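Local coordinates for HAD-superfamily hydrolase, subfamily IA, variant 1 (Ehrlichia chaffeensis, PDB 3KZX), which probably hydrolyses 2-phosphoglycolate to glycolate and phosphate, as a member of the haloacid dehalogenase-like phosphatases, at residues A[106-120]-A[218-230]. Residues are numbered along the deposited sequence; the frame is centred on the assembly and turned at random.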
loop_
_atom_site.group_PDB
_atom_site.type_symbol
_atom_site.label_atom_id
_atom_site.label_comp_id
_atom_site.label_asym_id
_atom_site.label_seq_id
_atom_site.Cartn_x
_atom_site.Cartn_y
_atom_site.Cartn_z
ATOM N N ASP A 106 -9.938 -6.524 1.349
ATOM C CA ASP A 106 -11.322 -6.456 1.850
ATOM C C ASP A 106 -11.586 -5.166 2.611
ATOM O O ASP A 106 -10.802 -4.774 3.464
ATOM C CB ASP A 106 -11.596 -7.612 2.806
ATOM C CG ASP A 106 -11.579 -8.989 2.128
ATOM O OD1 ASP A 106 -11.573 -9.095 0.894
ATOM O OD2 ASP A 106 -11.528 -9.983 2.869
ATOM N N GLY A 107 -12.728 -4.541 2.341
ATOM C CA GLY A 107 -13.125 -3.343 3.060
ATOM C C GLY A 107 -12.539 -2.036 2.557
ATOM O O GLY A 107 -13.003 -0.994 2.974
ATOM N N ALA A 108 -11.581 -2.089 1.619
ATOM C CA ALA A 108 -10.864 -0.890 1.160
ATOM C C ALA A 108 -11.801 0.106 0.503
ATOM O O ALA A 108 -11.824 1.292 0.902
ATOM C CB ALA A 108 -9.717 -1.272 0.169
ATOM N N ILE A 109 -12.586 -0.345 -0.497
ATOM C CA ILE A 109 -13.523 0.569 -1.159
ATOM C C ILE A 109 -14.538 1.169 -0.188
ATOM O O ILE A 109 -14.844 2.358 -0.263
ATOM C CB ILE A 109 -14.312 -0.100 -2.315
ATOM C CG1 ILE A 109 -13.471 -0.103 -3.580
ATOM C CG2 ILE A 109 -15.608 0.724 -2.634
ATOM C CD1 ILE A 109 -13.840 1.042 -4.515
ATOM N N GLU A 110 -15.086 0.350 0.720
ATOM C CA GLU A 110 -16.023 0.881 1.723
ATOM C C GLU A 110 -15.417 1.997 2.562
ATOM O O GLU A 110 -16.085 3.005 2.839
ATOM C CB GLU A 110 -16.565 -0.217 2.617
ATOM C CG GLU A 110 -17.527 -1.095 1.872
ATOM C CD GLU A 110 -17.630 -2.483 2.413
ATOM O OE1 GLU A 110 -16.975 -3.390 1.850
ATOM O OE2 GLU A 110 -18.406 -2.657 3.372
ATOM N N LEU A 111 -14.141 1.833 2.936
ATOM C CA LEU A 111 -13.441 2.872 3.684
ATOM C C LEU A 111 -13.178 4.137 2.867
ATOM O O LEU A 111 -13.447 5.277 3.322
ATOM C CB LEU A 111 -12.130 2.299 4.268
ATOM C CG LEU A 111 -11.223 3.325 4.895
ATOM C CD1 LEU A 111 -11.946 4.000 6.063
ATOM C CD2 LEU A 111 -9.873 2.659 5.343
ATOM N N LEU A 112 -12.674 3.976 1.642
ATOM C CA LEU A 112 -12.491 5.141 0.795
ATOM C C LEU A 112 -13.788 5.894 0.627
ATOM O O LEU A 112 -13.826 7.135 0.722
ATOM C CB LEU A 112 -11.914 4.748 -0.590
ATOM C CG LEU A 112 -10.546 4.027 -0.591
ATOM C CD1 LEU A 112 -10.222 3.520 -1.973
ATOM C CD2 LEU A 112 -9.409 4.931 -0.107
ATOM N N ASP A 113 -14.872 5.155 0.391
ATOM C CA ASP A 113 -16.135 5.786 0.112
ATOM C C ASP A 113 -16.701 6.490 1.348
ATOM O O ASP A 113 -17.256 7.569 1.242
ATOM C CB ASP A 113 -17.133 4.789 -0.482
ATOM C CG ASP A 113 -18.126 5.467 -1.386
ATOM O OD1 ASP A 113 -17.730 6.000 -2.459
ATOM O OD2 ASP A 113 -19.293 5.526 -0.973
ATOM N N THR A 114 -16.534 5.891 2.515
ATOM C CA THR A 114 -16.897 6.529 3.772
ATOM C C THR A 114 -16.114 7.831 3.983
ATOM O O THR A 114 -16.675 8.858 4.340
ATOM C CB THR A 114 -16.673 5.555 4.947
ATOM O OG1 THR A 114 -17.699 4.570 4.886
ATOM C CG2 THR A 114 -16.819 6.245 6.277
ATOM N N LEU A 115 -14.809 7.795 3.744
ATOM C CA LEU A 115 -14.016 9.007 3.900
ATOM C C LEU A 115 -14.461 10.105 2.923
ATOM O O LEU A 115 -14.608 11.269 3.305
ATOM C CB LEU A 115 -12.531 8.693 3.750
ATOM C CG LEU A 115 -11.958 7.805 4.872
ATOM C CD1 LEU A 115 -10.537 7.277 4.523
ATOM C CD2 LEU A 115 -11.931 8.617 6.240
ATOM N N LYS A 116 -14.734 9.727 1.690
ATOM C CA LYS A 116 -15.153 10.684 0.674
ATOM C C LYS A 116 -16.488 11.295 1.062
ATOM O O LYS A 116 -16.692 12.525 0.986
ATOM C CB LYS A 116 -15.273 9.999 -0.695
ATOM N N GLU A 117 -17.427 10.437 1.459
ATOM C CA GLU A 117 -18.764 10.946 1.856
ATOM C C GLU A 117 -18.731 11.902 3.061
ATOM O O GLU A 117 -19.590 12.761 3.213
ATOM C CB GLU A 117 -19.692 9.780 2.168
ATOM C CG GLU A 117 -20.044 8.972 0.958
ATOM C CD GLU A 117 -21.404 8.427 1.087
ATOM O OE1 GLU A 117 -22.342 9.138 0.675
ATOM O OE2 GLU A 117 -21.518 7.331 1.674
ATOM N N ASN A 118 -17.735 11.731 3.921
ATOM C CA ASN A 118 -17.553 12.558 5.084
ATOM C C ASN A 118 -16.641 13.757 4.801
ATOM O O ASN A 118 -16.316 14.557 5.707
ATOM C CB ASN A 118 -16.969 11.696 6.225
ATOM C CG ASN A 118 -18.029 10.901 6.968
ATOM O OD1 ASN A 118 -18.744 11.462 7.788
ATOM N ND2 ASN A 118 -18.116 9.577 6.712
ATOM N N ASN A 119 -16.179 13.865 3.555
ATOM C CA ASN A 119 -15.366 15.003 3.104
ATOM C C ASN A 119 -13.972 15.028 3.786
ATOM O O ASN A 119 -13.447 16.081 4.126
ATOM C CB ASN A 119 -16.142 16.308 3.370
ATOM C CG ASN A 119 -15.927 17.401 2.302
ATOM O OD1 ASN A 119 -16.580 18.468 2.357
ATOM N ND2 ASN A 119 -15.057 17.157 1.342
ATOM N N ILE A 120 -13.392 13.845 3.976
ATOM C CA ILE A 120 -12.081 13.725 4.559
ATOM C C ILE A 120 -11.126 13.476 3.388
ATOM O O ILE A 120 -11.267 12.466 2.669
ATOM C CB ILE A 120 -11.986 12.523 5.543
ATOM C CG1 ILE A 120 -13.101 12.546 6.602
ATOM C CG2 ILE A 120 -10.571 12.398 6.113
ATOM C CD1 ILE A 120 -12.824 13.254 7.844
ATOM N N PHE A 218 -9.597 -3.389 6.963
ATOM C CA PHE A 218 -10.156 -2.072 6.709
ATOM C C PHE A 218 -11.538 -1.868 7.306
ATOM O O PHE A 218 -11.975 -0.731 7.461
ATOM C CB PHE A 218 -10.196 -1.811 5.210
ATOM C CG PHE A 218 -8.876 -1.466 4.638
ATOM C CD1 PHE A 218 -8.155 -0.376 5.121
ATOM C CD2 PHE A 218 -8.344 -2.205 3.608
ATOM C CE1 PHE A 218 -6.915 -0.060 4.578
ATOM C CE2 PHE A 218 -7.124 -1.898 3.099
ATOM C CZ PHE A 218 -6.405 -0.824 3.576
ATOM N N TYR A 219 -12.235 -2.944 7.659
ATOM C CA TYR A 219 -13.555 -2.793 8.311
ATOM C C TYR A 219 -13.378 -2.173 9.720
ATOM O O TYR A 219 -14.083 -1.244 10.105
ATOM C CB TYR A 219 -14.315 -4.140 8.395
ATOM C CG TYR A 219 -14.450 -4.950 7.111
ATOM C CD1 TYR A 219 -15.314 -4.554 6.085
ATOM C CD2 TYR A 219 -13.749 -6.146 6.947
ATOM C CE1 TYR A 219 -15.452 -5.325 4.910
ATOM C CE2 TYR A 219 -13.884 -6.916 5.799
ATOM C CZ TYR A 219 -14.733 -6.501 4.782
ATOM O OH TYR A 219 -14.852 -7.282 3.642
ATOM N N ASP A 220 -12.392 -2.660 10.466
ATOM C CA ASP A 220 -12.090 -2.134 11.788
ATOM C C ASP A 220 -11.571 -0.700 11.727
ATOM O O ASP A 220 -11.942 0.116 12.575
ATOM C CB ASP A 220 -11.089 -3.030 12.542
ATOM C CG ASP A 220 -11.665 -4.426 12.865
ATOM O OD1 ASP A 220 -12.895 -4.571 13.037
ATOM O OD2 ASP A 220 -10.887 -5.383 12.974
ATOM N N ILE A 221 -10.792 -0.377 10.692
ATOM C CA ILE A 221 -10.286 0.983 10.547
ATOM C C ILE A 221 -11.442 1.916 10.238
ATOM O O ILE A 221 -11.536 3.004 10.816
ATOM C CB ILE A 221 -9.242 1.109 9.451
ATOM C CG1 ILE A 221 -7.967 0.339 9.842
ATOM C CG2 ILE A 221 -8.958 2.607 9.139
ATOM C CD1 ILE A 221 -6.899 0.209 8.711
ATOM N N ARG A 222 -12.352 1.482 9.350
ATOM C CA ARG A 222 -13.535 2.281 9.023
ATOM C C ARG A 222 -14.400 2.536 10.274
ATOM O O ARG A 222 -14.835 3.664 10.503
ATOM C CB ARG A 222 -14.356 1.633 7.927
ATOM C CG ARG A 222 -15.549 2.492 7.457
ATOM C CD ARG A 222 -16.375 1.695 6.474
ATOM N NE ARG A 222 -17.695 2.260 6.210
ATOM C CZ ARG A 222 -18.773 2.094 6.977
ATOM N NH1 ARG A 222 -18.736 1.364 8.091
ATOM N NH2 ARG A 222 -19.907 2.666 6.624
ATOM N N ASN A 223 -14.674 1.496 11.049
ATOM C CA ASN A 223 -15.407 1.675 12.310
ATOM C C ASN A 223 -14.730 2.673 13.255
ATOM O O ASN A 223 -15.410 3.523 13.849
ATOM C CB ASN A 223 -15.644 0.344 13.017
ATOM C CG ASN A 223 -16.656 -0.520 12.302
ATOM O OD1 ASN A 223 -16.623 -1.763 12.387
ATOM N ND2 ASN A 223 -17.547 0.117 11.580
ATOM N N PHE A 224 -13.414 2.581 13.372
ATOM C CA PHE A 224 -12.633 3.473 14.218
ATOM C C PHE A 224 -12.752 4.916 13.758
ATOM O O PHE A 224 -13.034 5.815 14.553
ATOM C CB PHE A 224 -11.180 3.027 14.199
ATOM C CG PHE A 224 -10.253 3.873 15.021
ATOM C CD1 PHE A 224 -10.322 3.854 16.403
ATOM C CD2 PHE A 224 -9.264 4.612 14.412
ATOM C CE1 PHE A 224 -9.434 4.584 17.179
ATOM C CE2 PHE A 224 -8.347 5.345 15.165
ATOM C CZ PHE A 224 -8.450 5.356 16.550
ATOM N N ILE A 225 -12.627 5.151 12.462
ATOM C CA ILE A 225 -12.710 6.525 11.960
ATOM C C ILE A 225 -14.151 7.065 12.065
ATOM O O ILE A 225 -14.374 8.222 12.466
ATOM C CB ILE A 225 -12.150 6.646 10.531
ATOM C CG1 ILE A 225 -10.643 6.328 10.556
ATOM C CG2 ILE A 225 -12.450 8.083 10.006
ATOM C CD1 ILE A 225 -9.942 6.365 9.218
ATOM N N CYS A 226 -15.136 6.227 11.769
ATOM C CA CYS A 226 -16.526 6.640 11.967
ATOM C C CYS A 226 -16.806 6.990 13.425
ATOM O O CYS A 226 -17.545 7.930 13.722
ATOM C CB CYS A 226 -17.506 5.546 11.521
ATOM S SG CYS A 226 -17.547 5.345 9.729
ATOM N N GLN A 227 -16.231 6.223 14.338
ATOM C CA GLN A 227 -16.422 6.494 15.756
ATOM C C GLN A 227 -15.800 7.850 16.127
ATOM O O GLN A 227 -16.398 8.599 16.892
ATOM C CB GLN A 227 -15.889 5.328 16.615
ATOM C CG GLN A 227 -16.775 4.114 16.559
ATOM C CD GLN A 227 -16.065 2.802 16.823
ATOM O OE1 GLN A 227 -16.638 1.750 16.569
ATOM N NE2 GLN A 227 -14.841 2.851 17.348
ATOM N N LEU A 228 -14.649 8.189 15.532
ATOM C CA LEU A 228 -14.020 9.487 15.743
ATOM C C LEU A 228 -14.835 10.634 15.151
ATOM O O LEU A 228 -14.870 11.709 15.727
ATOM C CB LEU A 228 -12.603 9.550 15.147
ATOM C CG LEU A 228 -11.493 8.762 15.852
ATOM C CD1 LEU A 228 -10.240 8.707 14.970
ATOM C CD2 LEU A 228 -11.204 9.397 17.208
ATOM N N ILE A 229 -15.464 10.406 14.003
ATOM C CA ILE A 229 -16.238 11.450 13.327
ATOM C C ILE A 229 -17.537 11.756 14.088
ATOM O O ILE A 229 -17.952 12.915 14.205
ATOM C CB ILE A 229 -16.583 11.034 11.885
ATOM C CG1 ILE A 229 -15.317 11.014 11.048
ATOM C CG2 ILE A 229 -17.644 11.963 11.260
ATOM C CD1 ILE A 229 -15.487 10.256 9.756
ATOM N N ASN A 230 -18.156 10.712 14.610
ATOM C CA ASN A 230 -19.396 10.837 15.355
ATOM C C ASN A 230 -19.155 10.617 16.855
ATOM O O ASN A 230 -19.884 11.145 17.718
ATOM C CB ASN A 230 -20.401 9.825 14.774
ATOM C CG ASN A 230 -20.668 10.060 13.284
ATOM O OD1 ASN A 230 -20.257 9.256 12.404
ATOM N ND2 ASN A 230 -21.321 11.181 12.984
HETATM O O HOH W 1 -8.723 -5.426 4.946
HETATM O O HOH W 2 -14.125 -0.670 5.436
HETATM O O HOH W 3 -16.296 -5.874 1.861
HETATM O O HOH W 4 -20.290 5.518 5.553
#
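Helix 108-117 and the C-terminal helix 218-229 pack nearly parallel on one side of the Rossmann-like parallel sheet, a clear case of such packing, with Leu111 lying against Phe218 and Arg222. The segment axes approach to 8.8 Å at 19°, and both helices start at the same end. There the backbones come close, since Gly107, the N-cap, has positive phi and no side chain, which lets Phe218 and Tyr219 draw near: its CA lies over the face of the Tyr219 ring, 4.0 Å from the centroid, a CH-pi contact. The Asp106 O meets the Phe218 ring at its edge, in plane. Water bridges Asp106 O to Phe218 N, and a second water joins Glu110 OE1 to Tyr219 OH.

Deeper in, Leu111 spreads its two methyls over the facing side of the partner helix: CD2 touches Phe218 CD1 at 3.5 Å, while CD1 lies on Arg222, 3.8 Å from its CA. Leu115 CD2 meets Ile225 CG2, crossing it at about a right angle. On the more polar flank, Arg222 leaves its helix with CG anti to the backbone N (chi1 -175°) and runs extended to NE, which donates to Thr114 OG1 at 2.7 Å; the N-H...O angle of 139° makes this a bent bond. The Thr114 methyl turns instead to Cys226 SG (CG2 to SG 3.6 Å). Further along, Asn118 lies across Ile229, its amide held by ND2 donating to Thr114 O at 2.9 Å.

Beneath this interface Leu111 and Leu115 also reach Phe30 of the central strand 27-30, Phe218 stacks on Tyr203 at the end of strand 199-203, and Ile221 packs on Phe215 of the edge strand 213-215.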